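Local coordinates for protein bottromycin amidohydrolase (PDB 6I5S) that is a thiazoline-specific amidohydrolase, the gatekeeper of bottromycin biosynthesis, that probably uses two bound zinc ions for hydrolysis, at residues Ala54-Leu59 with Arg78-Asp83; Tyr82-Thr87 with Phe404-Pro409; Ala113-Trp118 with Asp387-His392; Gly145-Pro150 with Asp186-Pro191. One frame throughout, in Å; residues are numbered along the deposited sequence.

Contact 1: Ala54-Leu59 with Arg78-Asp83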
# COMPACT_ATOMS: atom_id res chain seq x y z
N ALA A 54 -11.00 -23.31 0.09
CA ALA A 54 -10.86 -24.62 -0.52
C ALA A 54 -10.83 -25.70 0.56
O ALA A 54 -10.60 -25.41 1.73
CB ALA A 54 -9.58 -24.68 -1.36
N PRO A 55 -11.04 -26.96 0.19
CA PRO A 55 -10.96 -28.02 1.17
C PRO A 55 -9.56 -28.08 1.77
O PRO A 55 -8.61 -27.55 1.19
CB PRO A 55 -11.30 -29.29 0.37
CG PRO A 55 -11.15 -28.95 -1.05
CD PRO A 55 -11.50 -27.48 -1.12
N PRO A 56 -9.41 -28.71 2.93
CA PRO A 56 -8.11 -28.68 3.61
C PRO A 56 -7.07 -29.43 2.80
O PRO A 56 -7.27 -30.59 2.42
CB PRO A 56 -8.40 -29.39 4.95
CG PRO A 56 -9.60 -30.15 4.72
CD PRO A 56 -10.42 -29.43 3.71
N ARG A 57 -5.93 -28.79 2.57
CA ARG A 57 -4.87 -29.44 1.83
C ARG A 57 -3.54 -29.12 2.49
O ARG A 57 -3.36 -28.08 3.11
CB ARG A 57 -4.88 -28.99 0.38
CG ARG A 57 -6.14 -29.38 -0.38
CD ARG A 57 -5.96 -29.10 -1.87
NE ARG A 57 -7.10 -29.56 -2.66
CZ ARG A 57 -7.81 -28.79 -3.48
NH1 ARG A 57 -7.50 -27.50 -3.64
NH2 ARG A 57 -8.83 -29.31 -4.15
N ASP A 58 -2.62 -30.06 2.37
CA ASP A 58 -1.29 -29.84 2.89
C ASP A 58 -0.47 -29.08 1.87
O ASP A 58 -0.36 -29.50 0.71
CB ASP A 58 -0.62 -31.18 3.22
CG ASP A 58 -1.37 -32.00 4.27
OD1 ASP A 58 -2.13 -31.47 5.11
OD2 ASP A 58 -1.15 -33.23 4.27
N LEU A 59 0.10 -27.98 2.31
CA LEU A 59 0.81 -27.04 1.45
C LEU A 59 2.31 -27.33 1.50
O LEU A 59 2.91 -27.27 2.58
CB LEU A 59 0.53 -25.62 1.94
CG LEU A 59 1.42 -24.53 1.34
CD1 LEU A 59 1.24 -24.46 -0.19
CD2 LEU A 59 1.13 -23.20 1.98
N ARG A 78 -14.19 -39.06 8.41
CA ARG A 78 -13.90 -37.88 9.23
C ARG A 78 -13.22 -36.77 8.44
O ARG A 78 -12.00 -36.77 8.30
CB ARG A 78 -13.02 -38.27 10.43
N PRO A 79 -14.01 -35.82 7.94
CA PRO A 79 -13.47 -34.68 7.21
C PRO A 79 -12.44 -33.91 8.03
O PRO A 79 -12.73 -33.47 9.15
CB PRO A 79 -14.61 -33.74 6.81
N ALA A 80 -11.25 -33.71 7.46
CA ALA A 80 -10.16 -33.13 8.24
C ALA A 80 -10.43 -31.66 8.57
O ALA A 80 -10.74 -30.88 7.67
CB ALA A 80 -8.85 -33.23 7.48
N PRO A 81 -10.30 -31.24 9.83
CA PRO A 81 -10.47 -29.82 10.15
C PRO A 81 -9.33 -28.98 9.59
O PRO A 81 -8.26 -29.49 9.25
CB PRO A 81 -10.48 -29.76 11.67
CG PRO A 81 -9.78 -31.02 12.12
CD PRO A 81 -10.04 -32.05 11.05
N TYR A 82 -9.57 -27.67 9.50
CA TYR A 82 -8.53 -26.75 9.08
C TYR A 82 -7.62 -26.45 10.26
O TYR A 82 -8.10 -26.11 11.35
CB TYR A 82 -9.12 -25.45 8.55
CG TYR A 82 -9.95 -25.55 7.30
CD1 TYR A 82 -9.36 -25.85 6.06
CD2 TYR A 82 -11.32 -25.31 7.34
CE1 TYR A 82 -10.12 -25.92 4.91
CE2 TYR A 82 -12.10 -25.38 6.17
CZ TYR A 82 -11.50 -25.69 4.96
OH TYR A 82 -12.27 -25.76 3.80
N ASP A 83 -6.31 -26.57 10.06
CA ASP A 83 -5.36 -26.04 11.04
C ASP A 83 -5.04 -24.59 10.75
O ASP A 83 -4.62 -23.85 11.65
CB ASP A 83 -4.05 -26.83 11.01
CG ASP A 83 -4.20 -28.23 11.59
OD1 ASP A 83 -5.27 -28.56 12.12
OD2 ASP A 83 -3.23 -29.00 11.46
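Pro56 and Tyr82 are where the two backbones come nearest, CA to CA 5.8 Å apart; residues 54-56 lead into a strand, while residues 78-83 follow an irregular course without helix or strand. The joint is carried by one polar grip, made by the tyrosine, and one apolar patch, in which Pro56 meets Tyr82 and Ala80. At the far end of its side chain, Tyr82 OH donates a hydrogen bond to Ala54 O over 2.7 Å. The donor stands above the plane of that carbonyl, 46° out of it, whereas the acceptor lies at the edge of the tyrosine ring, close to the ring plane. Tyr82 CG is anti to its own carbonyl carbon and beside the backbone N (chi1 -65°). The ring itself lies by Pro56, and the two side chains run at about a right angle to each other, with Pro56 CD 3.7 Å from Tyr82 CE1 and Pro56 CB 3.8 Å from Tyr82 CD1. A tyrosine suits this place because its ring supplies an apolar flank and its hydroxyl a donor for a carbonyl in one residue. Pro56, stiff and without an N-H to satisfy, offers its ring carbons instead: its CG touches Ala80 O at 3.2 Å, and Ala80 CB, 4.2 Å from Pro56 CG, adds a small apolar contact. The contact lies at the surface, beside strand 57-62, the middle strand of a three-stranded antiparallel sheet between strands 38-41 and 65-71, and where the loop after strand 65-71 turns toward strand 84-95.

Contact 2: Tyr82-Thr87 with Phe404-Pro409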
# COMPACT_ATOMS: atom_id res chain seq x y z
N TYR A 82 -9.57 -27.67 9.50
CA TYR A 82 -8.53 -26.75 9.08
C TYR A 82 -7.62 -26.45 10.26
O TYR A 82 -8.10 -26.11 11.35
CB TYR A 82 -9.12 -25.45 8.55
CG TYR A 82 -9.95 -25.55 7.30
CD1 TYR A 82 -9.36 -25.85 6.06
CD2 TYR A 82 -11.32 -25.31 7.34
CE1 TYR A 82 -10.12 -25.92 4.91
CE2 TYR A 82 -12.10 -25.38 6.17
CZ TYR A 82 -11.50 -25.69 4.96
OH TYR A 82 -12.27 -25.76 3.80
N ASP A 83 -6.31 -26.57 10.06
CA ASP A 83 -5.36 -26.04 11.04
C ASP A 83 -5.04 -24.59 10.75
O ASP A 83 -4.62 -23.85 11.65
CB ASP A 83 -4.05 -26.83 11.01
CG ASP A 83 -4.20 -28.23 11.59
OD1 ASP A 83 -5.27 -28.56 12.12
OD2 ASP A 83 -3.23 -29.00 11.46
N TRP A 84 -5.16 -24.19 9.50
CA TRP A 84 -4.79 -22.86 9.08
C TRP A 84 -5.76 -22.40 8.02
O TRP A 84 -6.26 -23.20 7.21
CB TRP A 84 -3.41 -22.81 8.46
CG TRP A 84 -2.23 -23.18 9.26
CD1 TRP A 84 -1.52 -24.33 9.17
CD2 TRP A 84 -1.56 -22.37 10.23
NE1 TRP A 84 -0.45 -24.30 10.02
CE2 TRP A 84 -0.45 -23.10 10.68
CE3 TRP A 84 -1.79 -21.11 10.76
CZ2 TRP A 84 0.41 -22.61 11.65
CZ3 TRP A 84 -0.91 -20.63 11.71
CH2 TRP A 84 0.17 -21.37 12.13
N TYR A 85 -5.98 -21.08 7.99
CA TYR A 85 -6.61 -20.40 6.86
C TYR A 85 -5.58 -19.45 6.26
O TYR A 85 -4.89 -18.75 7.00
CB TYR A 85 -7.83 -19.61 7.34
CG TYR A 85 -8.91 -20.43 7.95
CD1 TYR A 85 -9.95 -20.93 7.18
CD2 TYR A 85 -8.89 -20.74 9.30
CE1 TYR A 85 -10.98 -21.72 7.78
CE2 TYR A 85 -9.90 -21.52 9.87
CZ TYR A 85 -10.94 -21.99 9.09
OH TYR A 85 -11.95 -22.77 9.65
N VAL A 86 -5.46 -19.46 4.93
CA VAL A 86 -4.36 -18.78 4.27
C VAL A 86 -4.90 -17.88 3.18
O VAL A 86 -5.75 -18.28 2.38
CB VAL A 86 -3.37 -19.79 3.69
CG1 VAL A 86 -2.44 -19.16 2.72
CG2 VAL A 86 -2.58 -20.41 4.85
N THR A 87 -4.36 -16.66 3.12
CA THR A 87 -4.54 -15.77 2.00
C THR A 87 -3.22 -15.49 1.30
O THR A 87 -2.15 -15.64 1.89
CB THR A 87 -5.15 -14.42 2.45
OG1 THR A 87 -4.19 -13.69 3.24
CG2 THR A 87 -6.37 -14.66 3.32
N PHE A 404 -1.23 -16.34 7.18
CA PHE A 404 -1.78 -17.49 7.89
C PHE A 404 -2.60 -17.04 9.10
O PHE A 404 -2.16 -16.16 9.85
CB PHE A 404 -0.66 -18.38 8.40
CG PHE A 404 0.01 -19.19 7.35
CD1 PHE A 404 -0.12 -20.56 7.35
CD2 PHE A 404 0.80 -18.60 6.37
CE1 PHE A 404 0.53 -21.35 6.41
CE2 PHE A 404 1.44 -19.38 5.44
CZ PHE A 404 1.29 -20.75 5.44
N TYR A 405 -3.74 -17.70 9.33
CA TYR A 405 -4.65 -17.43 10.44
C TYR A 405 -5.14 -18.75 11.03
O TYR A 405 -5.47 -19.69 10.29
CB TYR A 405 -5.86 -16.64 9.96
CG TYR A 405 -5.49 -15.30 9.35
CD1 TYR A 405 -5.39 -14.15 10.13
CD2 TYR A 405 -5.27 -15.19 7.99
CE1 TYR A 405 -5.08 -12.89 9.54
CE2 TYR A 405 -4.89 -13.95 7.40
CZ TYR A 405 -4.81 -12.83 8.20
OH TYR A 405 -4.49 -11.60 7.66
N ARG A 406 -5.17 -18.81 12.37
CA ARG A 406 -5.72 -19.99 13.02
C ARG A 406 -7.23 -20.02 12.93
O ARG A 406 -7.84 -21.09 12.89
CB ARG A 406 -5.28 -20.03 14.47
CG ARG A 406 -3.85 -20.36 14.71
CD ARG A 406 -3.50 -21.75 14.24
NE ARG A 406 -2.16 -22.14 14.68
CZ ARG A 406 -1.57 -23.28 14.34
NH1 ARG A 406 -2.17 -24.15 13.52
NH2 ARG A 406 -0.36 -23.56 14.83
N ARG A 407 -7.87 -18.85 12.90
CA ARG A 407 -9.31 -18.74 12.73
C ARG A 407 -9.59 -17.99 11.43
O ARG A 407 -8.76 -17.21 10.98
CB ARG A 407 -9.96 -18.01 13.90
CG ARG A 407 -9.83 -18.74 15.25
CD ARG A 407 -10.51 -17.98 16.39
NE ARG A 407 -10.46 -18.72 17.65
CZ ARG A 407 -10.97 -18.30 18.81
NH1 ARG A 407 -11.57 -17.12 18.89
NH2 ARG A 407 -10.86 -19.06 19.89
N HIS A 408 -10.75 -18.21 10.84
CA HIS A 408 -11.04 -17.57 9.57
C HIS A 408 -10.99 -16.05 9.76
O HIS A 408 -11.55 -15.54 10.74
CB HIS A 408 -12.41 -18.02 9.05
CG HIS A 408 -12.65 -17.64 7.63
ND1 HIS A 408 -12.80 -16.33 7.23
CD2 HIS A 408 -12.68 -18.38 6.49
CE1 HIS A 408 -12.95 -16.28 5.92
NE2 HIS A 408 -12.88 -17.51 5.45
N PRO A 409 -10.29 -15.31 8.89
CA PRO A 409 -10.10 -13.87 9.15
C PRO A 409 -11.36 -13.03 8.96
O PRO A 409 -11.39 -11.90 9.43
CB PRO A 409 -9.00 -13.47 8.16
CG PRO A 409 -9.14 -14.44 7.03
CD PRO A 409 -9.55 -15.74 7.69
O HOH W 1 -6.80 -23.68 13.51
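Trp84 is sandwiched, with the guanidinium of Arg406 lying flat on one face of the indole and Phe404 CD1 over the other, where strand 84-95 pairs antiparallel with strand 402-405. The guanidinium and ring planes are only 9° apart, and Arg406 CZ sits 3.6 Å from the centroid of the six-membered ring, a cation-pi stack. Phe404 meets the opposite face with its edge, its plane at 89° to the five-membered ring, a T-shaped pair. One face of Phe404 is itself taken by Val86 CG2, 3.6 Å from the ring centroid in a CH-pi contact, and a beta-branched valine can present this methyl while keeping to the strand. Tyr85 is covered on one face by His408, whose ring comes edge-on and offset while its CB stands over the tyrosine centre. Tyr82 CB lies against the other face, and Arg406 O is at the edge in plane.

Beneath the side chains, Tyr85 and Tyr405 form a hydrogen-bonded pair: Tyr85 N to Tyr405 O is 2.7 Å and Tyr405 N to Tyr85 O is 2.8 Å. Val86 and Phe404 make the next, non-hydrogen-bonded pair, their side chains on the sheet face away from the two tyrosines. Arginine suits the strand end because its long chain, bent at chi2 (-64°), folds back over the indole and still has an N-H to give. Arg406 NH1 donates to Asp83 O over 3.1 Å, the acceptor near the guanidinium plane, and a water donates to Arg406 O at 2.9 Å and weakly to Asp83 O.

Contact 3: Ala113-Trp118 with Asp387-His392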
# COMPACT_ATOMS: atom_id res chain seq x y z
N ALA A 113 4.30 -7.06 -0.27
CA ALA A 113 4.70 -6.28 -1.43
C ALA A 113 4.05 -4.90 -1.33
O ALA A 113 3.09 -4.69 -0.58
CB ALA A 113 4.29 -6.97 -2.73
N TYR A 114 4.65 -3.93 -1.99
CA TYR A 114 4.07 -2.59 -2.00
C TYR A 114 4.47 -1.90 -3.31
O TYR A 114 5.54 -2.19 -3.88
CB TYR A 114 4.54 -1.78 -0.78
CG TYR A 114 6.07 -1.55 -0.69
CD1 TYR A 114 6.66 -0.35 -1.13
CD2 TYR A 114 6.90 -2.52 -0.15
CE1 TYR A 114 8.04 -0.16 -1.08
CE2 TYR A 114 8.31 -2.34 -0.06
CZ TYR A 114 8.87 -1.15 -0.49
OH TYR A 114 10.18 -0.96 -0.42
N ARG A 115 3.62 -0.97 -3.74
CA ARG A 115 3.96 -0.00 -4.79
C ARG A 115 4.54 1.23 -4.11
O ARG A 115 3.89 1.91 -3.29
CB ARG A 115 2.77 0.36 -5.66
CG ARG A 115 2.18 -0.81 -6.40
CD ARG A 115 1.23 -0.37 -7.54
NE ARG A 115 0.20 0.59 -7.08
CZ ARG A 115 -0.61 1.30 -7.86
NH1 ARG A 115 -1.50 2.14 -7.34
NH2 ARG A 115 -0.60 1.17 -9.20
N GLN A 116 5.76 1.54 -4.48
CA GLN A 116 6.47 2.74 -4.04
C GLN A 116 6.24 3.80 -5.09
O GLN A 116 6.88 3.79 -6.14
CB GLN A 116 7.96 2.47 -3.88
CG GLN A 116 8.77 3.71 -3.53
CD GLN A 116 8.45 4.23 -2.13
OE1 GLN A 116 8.05 3.47 -1.25
NE2 GLN A 116 8.63 5.51 -1.94
N LEU A 117 5.33 4.72 -4.79
CA LEU A 117 4.88 5.68 -5.80
C LEU A 117 5.70 6.96 -5.80
O LEU A 117 5.31 7.95 -6.43
CB LEU A 117 3.37 5.94 -5.60
CG LEU A 117 2.62 5.34 -6.78
CD1 LEU A 117 2.86 3.88 -6.98
CD2 LEU A 117 1.14 5.59 -6.62
N TRP A 118 6.86 6.96 -5.16
CA TRP A 118 7.88 7.96 -5.33
C TRP A 118 9.19 7.19 -5.24
O TRP A 118 9.88 7.25 -4.25
CB TRP A 118 7.80 9.06 -4.27
CG TRP A 118 8.33 10.33 -4.72
CD1 TRP A 118 9.60 10.59 -5.14
CD2 TRP A 118 7.60 11.55 -4.81
NE1 TRP A 118 9.70 11.92 -5.50
CE2 TRP A 118 8.49 12.53 -5.29
CE3 TRP A 118 6.27 11.92 -4.52
CZ2 TRP A 118 8.10 13.86 -5.49
CZ3 TRP A 118 5.88 13.23 -4.73
CH2 TRP A 118 6.80 14.19 -5.21
N ASP A 387 -2.13 -7.98 -10.29
CA ASP A 387 -2.41 -7.67 -11.70
C ASP A 387 -1.97 -6.25 -12.09
O ASP A 387 -1.36 -6.06 -13.17
CB ASP A 387 -3.90 -7.85 -12.02
CG ASP A 387 -4.27 -9.30 -12.25
OD1 ASP A 387 -3.37 -10.16 -12.25
OD2 ASP A 387 -5.47 -9.57 -12.44
N VAL A 388 -2.24 -5.27 -11.24
CA VAL A 388 -1.87 -3.89 -11.59
C VAL A 388 -0.35 -3.73 -11.66
O VAL A 388 0.17 -2.87 -12.40
CB VAL A 388 -2.50 -2.87 -10.61
CG1 VAL A 388 -1.73 -2.76 -9.28
CG2 VAL A 388 -2.60 -1.51 -11.30
N MET A 389 0.38 -4.52 -10.88
CA MET A 389 1.85 -4.52 -10.92
C MET A 389 2.43 -5.34 -12.05
O MET A 389 3.67 -5.33 -12.25
CB MET A 389 2.38 -5.04 -9.60
CG MET A 389 2.15 -4.09 -8.42
SD MET A 389 2.96 -4.58 -6.87
CE MET A 389 2.17 -6.16 -6.53
N GLY A 390 1.61 -6.08 -12.78
CA GLY A 390 2.13 -6.84 -13.88
C GLY A 390 2.79 -8.12 -13.45
O GLY A 390 3.55 -8.72 -14.22
N TRP A 391 2.52 -8.56 -12.22
CA TRP A 391 3.06 -9.81 -11.68
C TRP A 391 2.04 -10.89 -11.96
O TRP A 391 1.04 -11.02 -11.24
CB TRP A 391 3.31 -9.72 -10.18
CG TRP A 391 4.31 -8.68 -9.76
CD1 TRP A 391 5.02 -7.86 -10.57
CD2 TRP A 391 4.74 -8.39 -8.42
NE1 TRP A 391 5.86 -7.07 -9.81
CE2 TRP A 391 5.70 -7.37 -8.50
CE3 TRP A 391 4.41 -8.90 -7.18
CZ2 TRP A 391 6.34 -6.84 -7.37
CZ3 TRP A 391 5.03 -8.37 -6.04
CH2 TRP A 391 5.94 -7.34 -6.13
N HIS A 392 2.28 -11.70 -12.99
CA HIS A 392 1.25 -12.59 -13.50
C HIS A 392 1.48 -14.06 -13.12
O HIS A 392 1.04 -14.96 -13.83
CB HIS A 392 1.11 -12.40 -15.00
CG HIS A 392 0.49 -11.08 -15.37
ND1 HIS A 392 0.87 -10.36 -16.48
CD2 HIS A 392 -0.48 -10.35 -14.76
CE1 HIS A 392 0.16 -9.24 -16.54
NE2 HIS A 392 -0.67 -9.21 -15.51
O HOH W 2 1.02 -0.65 -10.93
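Arg115 and Met389 lay their methylene chains obliquely against each other, joining strand 111-116 to the end of helix 383-388, which closes in a Schellman motif. Arg115 CG comes to 3.9 Å from Met389 CG, and Met389 SD touches the same carbon. Beyond this point the arginine bends at chi3 (-52°), which brings NE round. Arg115 and Val388 cross at about a right angle, NH2 3.9 Å from Val388 CG2. Methionine suits the place because its unbranched chain can lie against the arginine methylenes, while the compact valine flanks the arginine tip.

The polar end of Arg115 is gripped elsewhere, by a salt bridge from NH1 to Glu228 and hydrogen bonds to Ala93 O and Ser226 OG; NH2 also gives a hydrogen bond to a water in the guanidinium plane, 3.0 Å away, and that water donates to Val388 O. An alanine in place of Arg115 would probably leave Glu228 without its ion-pair mate and the water with one partner fewer, and open a gap beside Met389. Gly390 has positive phi (80°) where the helix ends, and a CB there would be jammed against the preceding carbonyl O; its N bonds back to Asp387 O. The turn brings Trp391 to the strand, where the small Ala113 makes room for it: Ala113 CB lies 3.7 Å from Trp391 CZ3, while Met389 CE sits 3.5 Å above the indole plane, toward the rim of the ring.

Contact 4: Gly145-Pro150 with Asp186-Pro191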
# COMPACT_ATOMS: atom_id res chain seq x y z
N GLY A 145 10.85 7.85 -9.74
CA GLY A 145 10.55 9.15 -9.21
C GLY A 145 9.12 9.52 -9.58
O GLY A 145 8.25 8.65 -9.74
N VAL A 146 8.89 10.80 -9.78
CA VAL A 146 7.57 11.31 -10.18
C VAL A 146 7.82 12.37 -11.24
O VAL A 146 8.75 13.18 -11.12
CB VAL A 146 6.74 11.90 -9.02
CG1 VAL A 146 6.44 10.84 -7.96
CG2 VAL A 146 7.41 13.09 -8.43
N VAL A 147 6.99 12.38 -12.28
CA VAL A 147 7.09 13.31 -13.39
C VAL A 147 6.01 14.37 -13.20
O VAL A 147 4.87 14.03 -12.86
CB VAL A 147 6.89 12.58 -14.73
CG1 VAL A 147 6.70 13.49 -15.79
CG2 VAL A 147 8.18 11.65 -14.94
N ASP A 148 6.38 15.62 -13.36
CA ASP A 148 5.45 16.72 -13.23
C ASP A 148 5.80 17.79 -14.25
O ASP A 148 6.89 17.78 -14.83
CB ASP A 148 5.47 17.34 -11.84
CG ASP A 148 4.12 17.98 -11.43
OD1 ASP A 148 3.17 18.01 -12.25
OD2 ASP A 148 4.01 18.49 -10.27
N GLY A 149 4.86 18.72 -14.48
CA GLY A 149 5.07 19.78 -15.46
C GLY A 149 5.69 21.00 -14.82
O GLY A 149 5.90 21.09 -13.60
N PRO A 150 6.02 22.00 -15.63
CA PRO A 150 6.39 23.28 -15.04
C PRO A 150 5.19 23.80 -14.26
O PRO A 150 4.04 23.44 -14.49
CB PRO A 150 6.75 24.15 -16.26
CG PRO A 150 6.30 23.43 -17.45
CD PRO A 150 5.95 22.02 -17.10
N ASP A 186 0.14 16.38 -11.00
CA ASP A 186 -1.04 17.12 -11.45
C ASP A 186 -0.77 18.13 -12.53
O ASP A 186 -1.70 18.50 -13.26
CB ASP A 186 -1.66 17.88 -10.28
CG ASP A 186 -2.00 16.93 -9.11
OD1 ASP A 186 -3.15 16.46 -9.01
OD2 ASP A 186 -1.10 16.67 -8.34
N ASP A 187 0.45 18.63 -12.64
CA ASP A 187 0.72 19.76 -13.53
C ASP A 187 1.40 19.33 -14.82
O ASP A 187 1.86 20.19 -15.59
CB ASP A 187 1.55 20.82 -12.79
CG ASP A 187 0.72 21.60 -11.80
OD1 ASP A 187 -0.15 22.36 -12.24
OD2 ASP A 187 0.87 21.43 -10.58
N VAL A 188 1.42 18.03 -15.13
CA VAL A 188 1.89 17.61 -16.45
C VAL A 188 0.98 18.21 -17.50
O VAL A 188 -0.24 18.07 -17.44
CB VAL A 188 1.94 16.08 -16.57
CG1 VAL A 188 2.42 15.70 -18.00
CG2 VAL A 188 2.93 15.52 -15.56
N GLU A 189 1.59 18.85 -18.50
CA GLU A 189 0.80 19.49 -19.55
C GLU A 189 0.17 18.44 -20.46
O GLU A 189 0.72 17.36 -20.66
CB GLU A 189 1.69 20.45 -20.36
CG GLU A 189 2.15 21.67 -19.58
CD GLU A 189 3.46 22.29 -20.10
OE1 GLU A 189 4.49 21.57 -20.31
OE2 GLU A 189 3.47 23.53 -20.27
N ARG A 190 -0.95 18.81 -21.10
CA ARG A 190 -1.68 17.81 -21.89
C ARG A 190 -0.86 17.23 -23.04
O ARG A 190 -0.86 16.00 -23.20
CB ARG A 190 -2.99 18.43 -22.44
CG ARG A 190 -3.90 17.38 -23.10
CD ARG A 190 -4.87 17.97 -24.13
NE ARG A 190 -4.13 18.58 -25.24
CZ ARG A 190 -3.99 19.89 -25.44
NH1 ARG A 190 -4.58 20.76 -24.62
NH2 ARG A 190 -3.26 20.33 -26.47
N PRO A 191 -0.20 18.02 -23.88
CA PRO A 191 0.60 17.43 -24.99
C PRO A 191 1.74 16.54 -24.49
O PRO A 191 2.12 15.54 -25.14
CB PRO A 191 1.12 18.67 -25.73
CG PRO A 191 0.53 19.81 -25.17
CD PRO A 191 -0.16 19.50 -23.89
O HOH W 3 2.10 19.74 -8.87
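Asp148 and Asp187 meet through a backbone N-H rather than through their acids: Asp187 N donates to Asp148 OD1 over 2.8 Å, using the syn lone pair of that oxygen. Asp148, with CG anti to its backbone N (chi1 -152°), also takes a weak bond from Gly149 N at 2.9 Å, tying the end of its strand to the facing loop. Aspartate suits the place because its short chain carries two acceptors: OD1 serves these N-H groups, and OD2 holds Ser152 OG. The two side chains cross obliquely, their carboxylate planes turned by 30°, with Asp148 OD2 and Asp187 OD2 4.3 Å apart. A shared water donates to both, 2.7 Å from Asp187 OD2, and together with the salt bridge from Asp187 to Arg239 it probably tempers their repulsion. An alanine in place of Asp148 would probably leave Asp187 N, Gly149 N and Ser152 OG without this acceptor and set the bridging water free on one side.

Next to Asp148 the backbones close up, Gly149 CA standing 3.2 Å from Asp187 O, a gap too narrow for a CB, hence glycine. Pro150, the third large contributor, turns its ring at about a right angle to Glu189, with CD 3.6 Å from Glu189 OE1. Glu189 is at the N-cap position of helix 190-203, and Val188 CG2 packs on Asp148 CA. The neighbouring Asp186 bonds to His210, a zinc ligand, so the loop provides a second-shell residue of the binuclear zinc site with a carboxylated lysine, well known among amidohydrolases.

How the contacts relate
Contacts 1 and 2 share Tyr82 and Asp83, have centres about 11 Å apart and touch where Leu59 CD2 packs on Phe404 CZ; together they join the three-stranded sheet to the larger mixed sheet. Contact 3 reaches that mixed sheet too, since strands 84-95 and 111-116 are neighbours in it, but its centre lies about 25 Å from that of contact 2. Contacts 3 and 4 have centres about 21 Å apart and touch through Leu117 O and Val146 CG1. Along the chain contact 1 comes first; contact 2 then spans contact 3, which in turn spans contact 4. The series thus runs from peripheral strands to the zinc surroundings, the centres of contacts 1 and 4 about 52 Å apart.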